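Local coordinates for protein beta-hexosaminidase Amuc_2018 (Akkermansia muciniphila, PDB 6JEB) that hydrolyses terminal non-reducing N-acetylglucosamine and N-acetylgalactosamine units from beta-linked glycans, including chitobiose and terminally unbranched N-glycans, as a family 20 glycoside hydrolase, at residues E153-G158 with A401-D406; S149-S154 with I159-M164; T129-W134 with G219-L224; K145-R150 with H198-E203. All coordinates share one frame; numbering follows the deposited sequence.

Contact 1. Residues E153-G158 with A401-D406; sequences ESFGDG and AERLPD
The guanidinium of Arg403 lies flat on one face of the Phe155 ring, the two planes only 2° from parallel. Its CZ stands 3.5 Å from the ring centroid and almost on the ring normal, a cation-pi stack in which NH1 sits over CG and CD2, NH2 over CD1, and NE over CZ and CE1. A bend at chi2 (-76°) turns the arginine chain across the ring, and CD adds a CH-pi contact over the same face. At the ring edge, in plane, the backbone O of Glu402 comes within 3.2 Å of Phe155 CE2. Polar bonds shape the loop that presents the ring: a type I' turn runs from Ser154 to Asp157, closed by Asp157 N to Ser154 O, and Ser154 N makes a nearly straight bond to Asp157 OD1 (2.9 Å). Gly158 N is held by Glu153 OE1 through the anti lone pair of that oxygen. On the partner segment, Ala401 to Leu404 form a type I turn, which includes the substrate-binding Ala401 and Glu402. The C-terminal tail joins in: Glu469 forms a salt bridge with Arg403 NH1, and Trp468 meets Phe155 edge-to-face. The charge of Arg403 is thus met by Glu469 and probably also stabilised by the ring's pi face, which would fix the guanidinium's orientation and link the two segments without a direct hydrogen bond.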
loop_
_atom_site.group_PDB
_atom_site.type_symbol
_atom_site.label_atom_id
_atom_site.label_comp_id
_atom_site.label_asym_id
_atom_site.label_seq_id
_atom_site.Cartn_x
_atom_site.Cartn_y
_atom_site.Cartn_z
ATOM N N GLU A 153 4.179 3.127 -25.698
ATOM C CA GLU A 153 2.812 3.642 -25.643
ATOM C C GLU A 153 2.089 2.910 -24.520
ATOM O O GLU A 153 2.679 2.089 -23.807
ATOM C CB GLU A 153 2.067 3.448 -26.973
ATOM C CG GLU A 153 1.961 1.985 -27.414
ATOM C CD GLU A 153 1.136 1.800 -28.685
ATOM O OE1 GLU A 153 0.520 2.779 -29.164
ATOM O OE2 GLU A 153 1.094 0.666 -29.205
ATOM N N SER A 154 0.794 3.203 -24.379
ATOM C CA SER A 154 -0.080 2.480 -23.457
ATOM C C SER A 154 -1.390 2.192 -24.178
ATOM O O SER A 154 -2.080 3.121 -24.611
ATOM C CB SER A 154 -0.346 3.305 -22.195
ATOM O OG SER A 154 0.862 3.820 -21.645
ATOM N N PHE A 155 -1.733 0.915 -24.314
ATOM C CA PHE A 155 -3.025 0.516 -24.887
ATOM C C PHE A 155 -3.271 1.160 -26.251
ATOM O O PHE A 155 -4.364 1.653 -26.541
ATOM C CB PHE A 155 -4.181 0.800 -23.924
ATOM C CG PHE A 155 -3.896 0.397 -22.514
ATOM C CD1 PHE A 155 -3.940 -0.937 -22.134
ATOM C CD2 PHE A 155 -3.564 1.350 -21.567
ATOM C CE1 PHE A 155 -3.661 -1.312 -20.826
ATOM C CE2 PHE A 155 -3.296 0.988 -20.268
ATOM C CZ PHE A 155 -3.337 -0.343 -19.893
ATOM N N GLY A 156 -2.241 1.165 -27.093
ATOM C CA GLY A 156 -2.393 1.665 -28.447
ATOM C C GLY A 156 -2.502 3.166 -28.580
ATOM O O GLY A 156 -2.823 3.649 -29.673
ATOM N N ASP A 157 -2.231 3.930 -27.518
ATOM C CA ASP A 157 -2.439 5.375 -27.571
ATOM C C ASP A 157 -1.331 6.128 -28.290
ATOM O O ASP A 157 -1.458 7.344 -28.470
ATOM C CB ASP A 157 -2.684 5.968 -26.173
ATOM C CG ASP A 157 -1.462 5.898 -25.253
ATOM O OD1 ASP A 157 -0.355 5.496 -25.690
ATOM O OD2 ASP A 157 -1.626 6.252 -24.063
ATOM N N GLY A 158 -0.259 5.445 -28.691
ATOM C CA GLY A 158 0.833 6.084 -29.398
ATOM C C GLY A 158 1.685 7.028 -28.581
ATOM O O GLY A 158 2.526 7.730 -29.157
ATOM N N ALA A 401 -2.155 1.040 -11.189
ATOM C CA ALA A 401 -2.160 2.197 -12.074
ATOM C C ALA A 401 -2.037 1.849 -13.553
ATOM O O ALA A 401 -1.666 2.721 -14.343
ATOM C CB ALA A 401 -1.106 3.223 -11.651
ATOM N N GLU A 402 -2.353 0.612 -13.955
ATOM C CA GLU A 402 -2.411 0.315 -15.388
ATOM C C GLU A 402 -3.177 1.403 -16.129
ATOM O O GLU A 402 -2.765 1.843 -17.213
ATOM C CB GLU A 402 -3.102 -1.036 -15.649
ATOM C CG GLU A 402 -2.315 -2.287 -15.262
ATOM C CD GLU A 402 -2.627 -2.770 -13.860
ATOM O OE1 GLU A 402 -3.015 -1.936 -13.016
ATOM O OE2 GLU A 402 -2.501 -3.991 -13.604
ATOM N N ARG A 403 -4.290 1.861 -15.549
ATOM C CA ARG A 403 -5.204 2.782 -16.214
ATOM C C ARG A 403 -5.302 4.132 -15.505
ATOM O O ARG A 403 -6.262 4.874 -15.735
ATOM C CB ARG A 403 -6.596 2.156 -16.330
ATOM C CG ARG A 403 -6.645 0.882 -17.148
ATOM C CD ARG A 403 -6.554 1.168 -18.637
ATOM N NE ARG A 403 -6.837 -0.034 -19.408
ATOM C CZ ARG A 403 -7.099 -0.040 -20.709
ATOM N NH1 ARG A 403 -7.097 1.098 -21.391
ATOM N NH2 ARG A 403 -7.365 -1.185 -21.324
ATOM N N LEU A 404 -4.338 4.480 -14.653
ATOM C CA LEU A 404 -4.386 5.739 -13.907
ATOM C C LEU A 404 -3.133 6.543 -14.224
ATOM O O LEU A 404 -2.088 6.365 -13.580
ATOM C CB LEU A 404 -4.542 5.493 -12.407
ATOM C CG LEU A 404 -5.803 4.717 -12.019
ATOM C CD1 LEU A 404 -5.778 4.332 -10.537
ATOM C CD2 LEU A 404 -7.073 5.514 -12.352
ATOM N N PRO A 405 -3.190 7.436 -15.216
ATOM C CA PRO A 405 -1.957 8.004 -15.776
ATOM C C PRO A 405 -1.371 9.205 -15.052
ATOM O O PRO A 405 -0.246 9.595 -15.389
ATOM C CB PRO A 405 -2.379 8.379 -17.209
ATOM C CG PRO A 405 -3.840 8.702 -17.075
ATOM C CD PRO A 405 -4.373 7.737 -16.043
ATOM N N ASP A 406 -2.071 9.799 -14.086
ATOM C CA ASP A 406 -1.551 10.962 -13.382
ATOM C C ASP A 406 -2.176 11.037 -11.992
ATOM O O ASP A 406 -3.091 10.278 -11.658
ATOM C CB ASP A 406 -1.760 12.254 -14.193
ATOM C CG ASP A 406 -3.221 12.512 -14.537
ATOM O OD1 ASP A 406 -4.115 12.081 -13.785
ATOM O OD2 ASP A 406 -3.477 13.154 -15.577
#

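Contact 2. Residues S149-S154 with I159-M164; sequences SRREES and IPHEGM
His161 CB sits over the centre of one face of the Arg151 guanidinium, and CD2 of the same histidine approaches NH1 at 3.7 Å, with ring and guanidinium planes 34° apart. At the edge of that guanidinium, in plane, NE and NH2 both grip Ser154 OG, the NH2 bond being 2.9 Å long; Glu153 O lies at the same edge as a weak acceptor for NE. With CG of Arg151 between its backbone N and carbonyl carbon (chi1 69°), the extended chain runs slantwise across His161. The polar ends are engaged further on, Arg151 NH1 by the backbone O atoms of Arg101 and Gln132 and His161 NE2 by Phe103 N. Arg150 and Glu162 have their side chains side by side on the other face of the hairpin. Arg150 NE reaches Glu162 OE1 at 2.9 Å in a straight salt bridge (172°), in the guanidinium plane but above the carboxylate plane, and a water joins Arg150 NH2 to Glu162 OE2. Between the strands, an antiparallel hydrogen-bonded pair links Arg151 N to His161 O (2.9 Å) and His161 N to Arg151 O (3.1 Å), while Gly163 N donates to Ser149 O. Another water bridges Ser154 OG and Ile159 O. This two-stranded hairpin directly follows helix 143-148, against which Met164 packs at Leu144 and Lys145, and precedes helix 167-178; its Arg151-His161 face turns toward the substrate-binding Arg101 and the adjoining His102.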
loop_
_atom_site.group_PDB
_atom_site.type_symbol
_atom_site.label_atom_id
_atom_site.label_comp_id
_atom_site.label_asym_id
_atom_site.label_seq_id
_atom_site.Cartn_x
_atom_site.Cartn_y
_atom_site.Cartn_z
ATOM N N SER A 149 12.892 1.529 -18.130
ATOM C CA SER A 149 12.111 2.639 -17.596
ATOM C C SER A 149 11.264 3.329 -18.658
ATOM O O SER A 149 10.612 4.335 -18.350
ATOM C CB SER A 149 13.026 3.670 -16.916
ATOM O OG SER A 149 13.700 4.481 -17.874
ATOM N N ARG A 150 11.264 2.822 -19.893
ATOM C CA ARG A 150 10.618 3.472 -21.025
ATOM C C ARG A 150 9.730 2.480 -21.752
ATOM O O ARG A 150 10.092 1.312 -21.898
ATOM C CB ARG A 150 11.689 3.956 -22.009
ATOM C CG ARG A 150 12.511 5.097 -21.450
ATOM C CD ARG A 150 13.909 5.173 -22.054
ATOM N NE ARG A 150 14.537 6.443 -21.708
ATOM C CZ ARG A 150 15.789 6.757 -22.014
ATOM N NH1 ARG A 150 16.559 5.872 -22.650
ATOM N NH2 ARG A 150 16.271 7.950 -21.682
ATOM N N ARG A 151 8.572 2.945 -22.222
ATOM C CA ARG A 151 7.741 2.125 -23.091
ATOM C C ARG A 151 7.197 2.970 -24.239
ATOM O O ARG A 151 7.101 4.196 -24.148
ATOM C CB ARG A 151 6.619 1.395 -22.332
ATOM C CG ARG A 151 5.527 2.294 -21.786
ATOM C CD ARG A 151 4.395 1.465 -21.170
ATOM N NE ARG A 151 3.303 2.300 -20.677
ATOM C CZ ARG A 151 3.151 2.656 -19.405
ATOM N NH1 ARG A 151 4.023 2.248 -18.481
ATOM N NH2 ARG A 151 2.123 3.415 -19.052
ATOM N N GLU A 152 6.826 2.284 -25.323
ATOM C CA GLU A 152 6.465 2.961 -26.566
ATOM C C GLU A 152 5.113 3.662 -26.480
ATOM O O GLU A 152 4.910 4.689 -27.143
ATOM C CB GLU A 152 6.458 1.939 -27.707
ATOM C CG GLU A 152 6.037 2.501 -29.055
ATOM C CD GLU A 152 5.727 1.407 -30.059
ATOM O OE1 GLU A 152 6.131 0.251 -29.822
ATOM O OE2 GLU A 152 5.057 1.700 -31.069
ATOM N N GLU A 153 4.179 3.127 -25.698
ATOM C CA GLU A 153 2.812 3.642 -25.643
ATOM C C GLU A 153 2.089 2.910 -24.520
ATOM O O GLU A 153 2.679 2.089 -23.807
ATOM C CB GLU A 153 2.067 3.448 -26.973
ATOM C CG GLU A 153 1.961 1.985 -27.414
ATOM C CD GLU A 153 1.136 1.800 -28.685
ATOM O OE1 GLU A 153 0.520 2.779 -29.164
ATOM O OE2 GLU A 153 1.094 0.666 -29.205
ATOM N N SER A 154 0.794 3.203 -24.379
ATOM C CA SER A 154 -0.080 2.480 -23.457
ATOM C C SER A 154 -1.390 2.192 -24.178
ATOM O O SER A 154 -2.080 3.121 -24.611
ATOM C CB SER A 154 -0.346 3.305 -22.195
ATOM O OG SER A 154 0.862 3.820 -21.645
ATOM N N ILE A 159 1.523 7.059 -27.261
ATOM C CA ILE A 159 2.151 8.074 -26.424
ATOM C C ILE A 159 3.200 7.397 -25.543
ATOM O O ILE A 159 2.846 6.665 -24.606
ATOM C CB ILE A 159 1.112 8.841 -25.597
ATOM C CG1 ILE A 159 0.266 9.711 -26.538
ATOM C CG2 ILE A 159 1.791 9.689 -24.521
ATOM C CD1 ILE A 159 -0.941 10.316 -25.874
ATOM N N PRO A 160 4.494 7.625 -25.790
ATOM C CA PRO A 160 5.524 7.015 -24.941
ATOM C C PRO A 160 5.360 7.422 -23.487
ATOM O O PRO A 160 4.883 8.516 -23.167
ATOM C CB PRO A 160 6.834 7.564 -25.520
ATOM C CG PRO A 160 6.492 7.926 -26.950
ATOM C CD PRO A 160 5.073 8.420 -26.887
ATOM N N HIS A 161 5.747 6.517 -22.597
ATOM C CA HIS A 161 5.711 6.795 -21.171
ATOM C C HIS A 161 7.021 6.339 -20.555
ATOM O O HIS A 161 7.459 5.210 -20.795
ATOM C CB HIS A 161 4.554 6.079 -20.474
ATOM C CG HIS A 161 4.441 6.445 -19.030
ATOM N ND1 HIS A 161 3.986 7.679 -18.620
ATOM C CD2 HIS A 161 4.795 5.779 -17.904
ATOM C CE1 HIS A 161 4.028 7.742 -17.300
ATOM N NE2 HIS A 161 4.523 6.606 -16.843
ATOM N N GLU A 162 7.650 7.214 -19.773
ATOM C CA GLU A 162 8.897 6.845 -19.122
ATOM C C GLU A 162 8.993 7.525 -17.771
ATOM O O GLU A 162 8.190 8.398 -17.417
ATOM C CB GLU A 162 10.134 7.201 -19.963
ATOM C CG GLU A 162 10.529 8.670 -19.930
ATOM C CD GLU A 162 11.935 8.918 -20.487
ATOM O OE1 GLU A 162 12.880 8.180 -20.115
ATOM O OE2 GLU A 162 12.103 9.853 -21.302
ATOM N N GLY A 163 9.994 7.103 -17.013
ATOM C CA GLY A 163 10.325 7.758 -15.770
ATOM C C GLY A 163 11.143 6.849 -14.884
ATOM O O GLY A 163 10.967 5.626 -14.901
ATOM N N MET A 164 12.049 7.427 -14.109
ATOM C CA MET A 164 12.788 6.649 -13.125
ATOM C C MET A 164 13.158 7.592 -11.993
ATOM O O MET A 164 13.578 8.724 -12.252
ATOM C CB MET A 164 14.048 6.036 -13.752
ATOM C CG MET A 164 14.874 5.221 -12.759
ATOM S SD MET A 164 16.272 4.364 -13.502
ATOM C CE MET A 164 15.609 2.702 -13.681
HETATM O O HOH W 1 13.064 7.079 -17.605
HETATM O O HOH W 2 14.846 10.387 -21.104
HETATM O O HOH W 3 0.859 6.231 -22.804
#

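Contact 3. Residues T129-W134 with G219-L224; sequences TDNQGW and GNSKEL
Within the active site, next to the charge-relay Asp130 of the same segment and to His193, the amide of Asn131 faces Ser221 on the loop that leads to helix 230-246. Direct contact is slight: Asn131 OD1 lies 3.5 Å from Ser221 CB, and no hydrogen bond runs straight from one segment to the other. Two waters bridge them instead. One accepts from Asn131 ND2 and from Ser221 N, both at 2.9 Å; the second accepts from ND2 and from Gln132 NE2 and donates to Gly219 O at 2.8 Å. ND2 therefore feeds both waters, while OD1 takes a bond from Gln195 N, which fixes the amide's rotation. Ser221 OG accepts from Glu223 N at 3.2 Å in an ST turn. On the catalytic side, Asn131 N donates to Asp130 OD1 (2.7 Å), an oxygen also bonded to Arg101 and to His193 ND1, so Asn131 is a second-shell residue to the aspartate. Gln132 OE1 meets Arg101 NE, adding to the hold on this substrate-binding arginine. Such a loop after strand 123-127, at the C-terminal end of the parallel strands, is the usual place for active-site residues in a TIM barrel, the fold of the family 20 catalytic domain.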
loop_
_atom_site.group_PDB
_atom_site.type_symbol
_atom_site.label_atom_id
_atom_site.label_comp_id
_atom_site.label_asym_id
_atom_site.label_seq_id
_atom_site.Cartn_x
_atom_site.Cartn_y
_atom_site.Cartn_z
ATOM N N THR A 129 8.319 -2.000 -9.843
ATOM C CA THR A 129 8.697 -2.790 -11.008
ATOM C C THR A 129 7.512 -3.612 -11.488
ATOM O O THR A 129 6.753 -4.158 -10.683
ATOM C CB THR A 129 9.885 -3.731 -10.700
ATOM O OG1 THR A 129 9.450 -4.808 -9.865
ATOM C CG2 THR A 129 11.018 -2.992 -9.991
ATOM N N ASP A 130 7.359 -3.709 -12.805
ATOM C CA ASP A 130 6.334 -4.579 -13.371
ATOM C C ASP A 130 6.627 -4.796 -14.854
ATOM O O ASP A 130 7.760 -4.596 -15.311
ATOM C CB ASP A 130 4.923 -4.023 -13.101
ATOM C CG ASP A 130 3.892 -5.132 -12.973
ATOM O OD1 ASP A 130 3.531 -5.727 -14.015
ATOM O OD2 ASP A 130 3.473 -5.440 -11.829
ATOM N N ASN A 131 5.598 -5.199 -15.606
ATOM C CA ASN A 131 5.776 -5.480 -17.026
ATOM C C ASN A 131 5.934 -4.202 -17.834
ATOM O O ASN A 131 6.586 -4.220 -18.887
ATOM C CB ASN A 131 4.561 -6.237 -17.548
ATOM C CG ASN A 131 4.440 -7.620 -16.952
ATOM O OD1 ASN A 131 5.432 -8.347 -16.830
ATOM N ND2 ASN A 131 3.220 -8.000 -16.588
ATOM N N GLN A 132 5.334 -3.102 -17.360
ATOM C CA GLN A 132 5.186 -1.859 -18.106
ATOM C C GLN A 132 6.250 -0.827 -17.761
ATOM O O GLN A 132 6.257 0.260 -18.351
ATOM C CB GLN A 132 3.788 -1.256 -17.856
ATOM C CG GLN A 132 2.624 -2.103 -18.364
ATOM C CD GLN A 132 2.259 -3.268 -17.446
ATOM O OE1 GLN A 132 2.768 -3.386 -16.333
ATOM N NE2 GLN A 132 1.378 -4.146 -17.927
ATOM N N GLY A 133 7.141 -1.135 -16.826
ATOM C CA GLY A 133 8.153 -0.182 -16.424
ATOM C C GLY A 133 8.906 -0.616 -15.186
ATOM O O GLY A 133 8.439 -1.467 -14.417
ATOM N N TRP A 134 10.083 -0.021 -14.997
ATOM C CA TRP A 134 10.967 -0.294 -13.870
ATOM C C TRP A 134 11.469 1.061 -13.394
ATOM O O TRP A 134 12.056 1.803 -14.187
ATOM C CB TRP A 134 12.143 -1.171 -14.334
ATOM C CG TRP A 134 13.117 -1.487 -13.236
ATOM C CD1 TRP A 134 13.971 -0.611 -12.622
ATOM C CD2 TRP A 134 13.311 -2.756 -12.592
ATOM N NE1 TRP A 134 14.679 -1.259 -11.634
ATOM C CE2 TRP A 134 14.301 -2.578 -11.606
ATOM C CE3 TRP A 134 12.758 -4.033 -12.774
ATOM C CZ2 TRP A 134 14.740 -3.620 -10.783
ATOM C CZ3 TRP A 134 13.192 -5.068 -11.946
ATOM C CH2 TRP A 134 14.178 -4.852 -10.972
ATOM N N GLY A 219 -2.647 -7.682 -18.995
ATOM C CA GLY A 219 -2.506 -9.100 -19.226
ATOM C C GLY A 219 -1.271 -9.671 -18.557
ATOM O O GLY A 219 -0.400 -8.959 -18.048
ATOM N N ASN A 220 -1.191 -10.994 -18.589
ATOM C CA ASN A 220 -0.213 -11.741 -17.813
ATOM C C ASN A 220 0.996 -12.084 -18.673
ATOM O O ASN A 220 0.857 -12.496 -19.830
ATOM C CB ASN A 220 -0.859 -13.025 -17.271
ATOM C CG ASN A 220 0.116 -13.910 -16.494
ATOM O OD1 ASN A 220 0.535 -14.965 -16.980
ATOM N ND2 ASN A 220 0.466 -13.492 -15.281
ATOM N N SER A 221 2.181 -11.899 -18.102
ATOM C CA SER A 221 3.429 -12.331 -18.711
ATOM C C SER A 221 3.884 -13.634 -18.063
ATOM O O SER A 221 3.798 -13.791 -16.841
ATOM C CB SER A 221 4.505 -11.267 -18.502
ATOM O OG SER A 221 5.778 -11.772 -18.875
ATOM N N LYS A 222 4.355 -14.570 -18.887
ATOM C CA LYS A 222 4.893 -15.835 -18.398
ATOM C C LYS A 222 6.393 -15.784 -18.143
ATOM O O LYS A 222 6.975 -16.805 -17.757
ATOM C CB LYS A 222 4.596 -16.965 -19.396
ATOM C CG LYS A 222 3.120 -17.200 -19.669
ATOM C CD LYS A 222 2.926 -18.279 -20.730
ATOM C CE LYS A 222 1.450 -18.558 -20.975
ATOM N NZ LYS A 222 1.237 -19.592 -22.032
ATOM N N GLU A 223 7.034 -14.632 -18.344
ATOM C CA GLU A 223 8.491 -14.529 -18.274
ATOM C C GLU A 223 8.953 -14.503 -16.819
ATOM O O GLU A 223 8.756 -13.509 -16.114
ATOM C CB GLU A 223 8.951 -13.272 -19.006
ATOM C CG GLU A 223 8.682 -13.299 -20.495
ATOM C CD GLU A 223 9.477 -14.376 -21.204
ATOM O OE1 GLU A 223 10.551 -14.762 -20.691
ATOM O OE2 GLU A 223 9.035 -14.837 -22.277
ATOM N N LEU A 224 9.596 -15.578 -16.371
ATOM C CA LEU A 224 10.158 -15.644 -15.030
ATOM C C LEU A 224 11.679 -15.582 -15.110
ATOM O O LEU A 224 12.288 -16.200 -15.993
ATOM C CB LEU A 224 9.756 -16.950 -14.326
ATOM C CG LEU A 224 8.265 -17.300 -14.256
ATOM C CD1 LEU A 224 8.039 -18.472 -13.318
ATOM C CD2 LEU A 224 7.426 -16.109 -13.811
HETATM O O HOH W 4 2.292 -10.573 -15.499
HETATM O O HOH W 5 0.481 -6.692 -16.628
#

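Contact 4. Residues K145-R150 with H198-E203; sequences KSVASR and HAAYPE
Val147 and Ala148 meet Ala199 and Ala200 mainly through aliphatic side-chain carbons, where the ends of helices 143-148 and 195-200 come together. Val147 CG1 lies 3.9 Å from Ala199 CB and also rests on that residue's backbone, 3.6 Å from Ala199 O. Its CB stands 4.0 Å from Ala200 CB, which touches Ala148 CB at the same separation, so the Ala200 methyl has both neighbours against it. CG1 of Val147 is anti to the backbone N (chi1 179°), and this rotation puts that branch over the Ala199-Ala200 peptide. The small alanine side chains let the backbones approach closely, with CA atoms of Val147 and Ala200 only 5.3 Å apart. One shell out, polar bonds fix the end of the first helix, where a wider pi-type turn spans 145-148: Ser149 OG donates to Lys145 O at 2.6 Å, on a lone pair in the carbonyl plane, and Arg150 NH1 reaches back to Ser146 O at 3.1 Å. Trp134 packs on Ala148 from the loop after strand 123-127. His198, on the second helix, bonds Lys209 N through NE2 and stacks on Phe205; just past the helix end, Tyr201 OH receives a bond from Lys143 N, linking it to the start of helix 143-148. With no hydrogen bond or charge pair across it, the contact is van der Waals packing of aliphatic carbons on each other and on a peptide.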
loop_
_atom_site.group_PDB
_atom_site.type_symbol
_atom_site.label_atom_id
_atom_site.label_comp_id
_atom_site.label_asym_id
_atom_site.label_seq_id
_atom_site.Cartn_x
_atom_site.Cartn_y
_atom_site.Cartn_z
ATOM N N LYS A 145 17.593 1.988 -16.702
ATOM C CA LYS A 145 17.212 3.333 -17.125
ATOM C C LYS A 145 16.998 3.402 -18.633
ATOM O O LYS A 145 15.956 3.871 -19.099
ATOM C CB LYS A 145 18.271 4.351 -16.688
ATOM C CG LYS A 145 18.064 5.757 -17.252
ATOM C CD LYS A 145 16.787 6.419 -16.747
ATOM C CE LYS A 145 16.598 7.801 -17.380
ATOM N NZ LYS A 145 15.390 8.530 -16.833
ATOM N N SER A 146 17.966 2.925 -19.419
ATOM C CA SER A 146 17.901 3.186 -20.857
ATOM C C SER A 146 16.806 2.385 -21.547
ATOM O O SER A 146 16.285 2.823 -22.586
ATOM C CB SER A 146 19.251 2.923 -21.516
ATOM O OG SER A 146 19.577 1.550 -21.433
ATOM N N VAL A 147 16.451 1.216 -21.001
ATOM C CA VAL A 147 15.444 0.344 -21.604
ATOM C C VAL A 147 14.221 0.169 -20.705
ATOM O O VAL A 147 13.100 0.506 -21.093
ATOM C CB VAL A 147 16.041 -1.026 -21.973
ATOM C CG1 VAL A 147 14.967 -1.921 -22.571
ATOM C CG2 VAL A 147 17.212 -0.862 -22.947
ATOM N N ALA A 148 14.422 -0.365 -19.495
ATOM C CA ALA A 148 13.293 -0.834 -18.692
ATOM C C ALA A 148 12.402 0.291 -18.176
ATOM O O ALA A 148 11.251 0.023 -17.807
ATOM C CB ALA A 148 13.795 -1.704 -17.534
ATOM N N SER A 149 12.892 1.529 -18.130
ATOM C CA SER A 149 12.111 2.639 -17.596
ATOM C C SER A 149 11.264 3.329 -18.658
ATOM O O SER A 149 10.612 4.335 -18.350
ATOM C CB SER A 149 13.026 3.670 -16.916
ATOM O OG SER A 149 13.700 4.481 -17.874
ATOM N N ARG A 150 11.264 2.822 -19.893
ATOM C CA ARG A 150 10.618 3.472 -21.025
ATOM C C ARG A 150 9.730 2.480 -21.752
ATOM O O ARG A 150 10.092 1.312 -21.898
ATOM C CB ARG A 150 11.689 3.956 -22.009
ATOM C CG ARG A 150 12.511 5.097 -21.450
ATOM C CD ARG A 150 13.909 5.173 -22.054
ATOM N NE ARG A 150 14.537 6.443 -21.708
ATOM C CZ ARG A 150 15.789 6.757 -22.014
ATOM N NH1 ARG A 150 16.559 5.872 -22.650
ATOM N NH2 ARG A 150 16.271 7.950 -21.682
ATOM N N HIS A 198 12.969 -8.076 -18.598
ATOM C CA HIS A 198 13.348 -8.902 -19.744
ATOM C C HIS A 198 13.745 -8.040 -20.936
ATOM O O HIS A 198 14.697 -8.367 -21.655
ATOM C CB HIS A 198 12.209 -9.867 -20.103
ATOM C CG HIS A 198 12.607 -10.961 -21.050
ATOM N ND1 HIS A 198 12.243 -12.277 -20.855
ATOM C CD2 HIS A 198 13.325 -10.937 -22.201
ATOM C CE1 HIS A 198 12.728 -13.018 -21.838
ATOM N NE2 HIS A 198 13.391 -12.229 -22.666
ATOM N N ALA A 199 13.022 -6.944 -21.173
ATOM C CA ALA A 199 13.387 -6.047 -22.265
ATOM C C ALA A 199 14.815 -5.535 -22.105
ATOM O O ALA A 199 15.559 -5.428 -23.092
ATOM C CB ALA A 199 12.398 -4.881 -22.334
ATOM N N ALA A 200 15.225 -5.248 -20.864
ATOM C CA ALA A 200 16.566 -4.726 -20.608
ATOM C C ALA A 200 17.613 -5.832 -20.552
ATOM O O ALA A 200 18.700 -5.692 -21.127
ATOM C CB ALA A 200 16.574 -3.938 -19.299
ATOM N N TYR A 201 17.312 -6.922 -19.842
ATOM C CA TYR A 201 18.280 -7.974 -19.529
ATOM C C TYR A 201 17.666 -9.334 -19.841
ATOM O O TYR A 201 17.350 -10.120 -18.935
ATOM C CB TYR A 201 18.742 -7.881 -18.069
ATOM C CG TYR A 201 19.563 -6.637 -17.816
ATOM C CD1 TYR A 201 20.865 -6.541 -18.294
ATOM C CD2 TYR A 201 19.031 -5.541 -17.134
ATOM C CE1 TYR A 201 21.622 -5.401 -18.105
ATOM C CE2 TYR A 201 19.786 -4.390 -16.937
ATOM C CZ TYR A 201 21.086 -4.333 -17.420
ATOM O OH TYR A 201 21.837 -3.197 -17.241
ATOM N N PRO A 202 17.487 -9.647 -21.127
ATOM C CA PRO A 202 16.906 -10.950 -21.486
ATOM C C PRO A 202 17.719 -12.115 -20.962
ATOM O O PRO A 202 17.163 -13.197 -20.718
ATOM C CB PRO A 202 16.889 -10.913 -23.021
ATOM C CG PRO A 202 17.964 -9.916 -23.382
ATOM C CD PRO A 202 17.875 -8.864 -22.315
ATOM N N GLU A 203 19.024 -11.911 -20.758
ATOM C CA GLU A 203 19.896 -12.963 -20.251
ATOM C C GLU A 203 19.529 -13.423 -18.841
ATOM O O GLU A 203 20.056 -14.449 -18.397
ATOM C CB GLU A 203 21.359 -12.502 -20.291
ATOM C CG GLU A 203 21.671 -11.266 -19.429
ATOM C CD GLU A 203 21.692 -9.967 -20.219
ATOM O OE1 GLU A 203 20.830 -9.792 -21.106
ATOM O OE2 GLU A 203 22.579 -9.116 -19.963
#

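From the N terminus, the chain first enters contact 3 at 129-134, a segment that later meets 219-224 and so closes a long loop. Contacts 2 and 4 are both nested inside it: 145-150 pairs with 198-203, joining two short helices, and the overlapping 149-154 turns back at once on 159-164 as a hairpin. Contact 1 starts from the hairpin's tip, 153-158, but reaches 401-406 far beyond, so it crosses contacts 3 and 4. Packing of Ser149 CB on Trp134 O joins contact 3 to contacts 2 and 4. Together they bind loops that follow the barrel strands, near the active site, to the turn after strand 392-399.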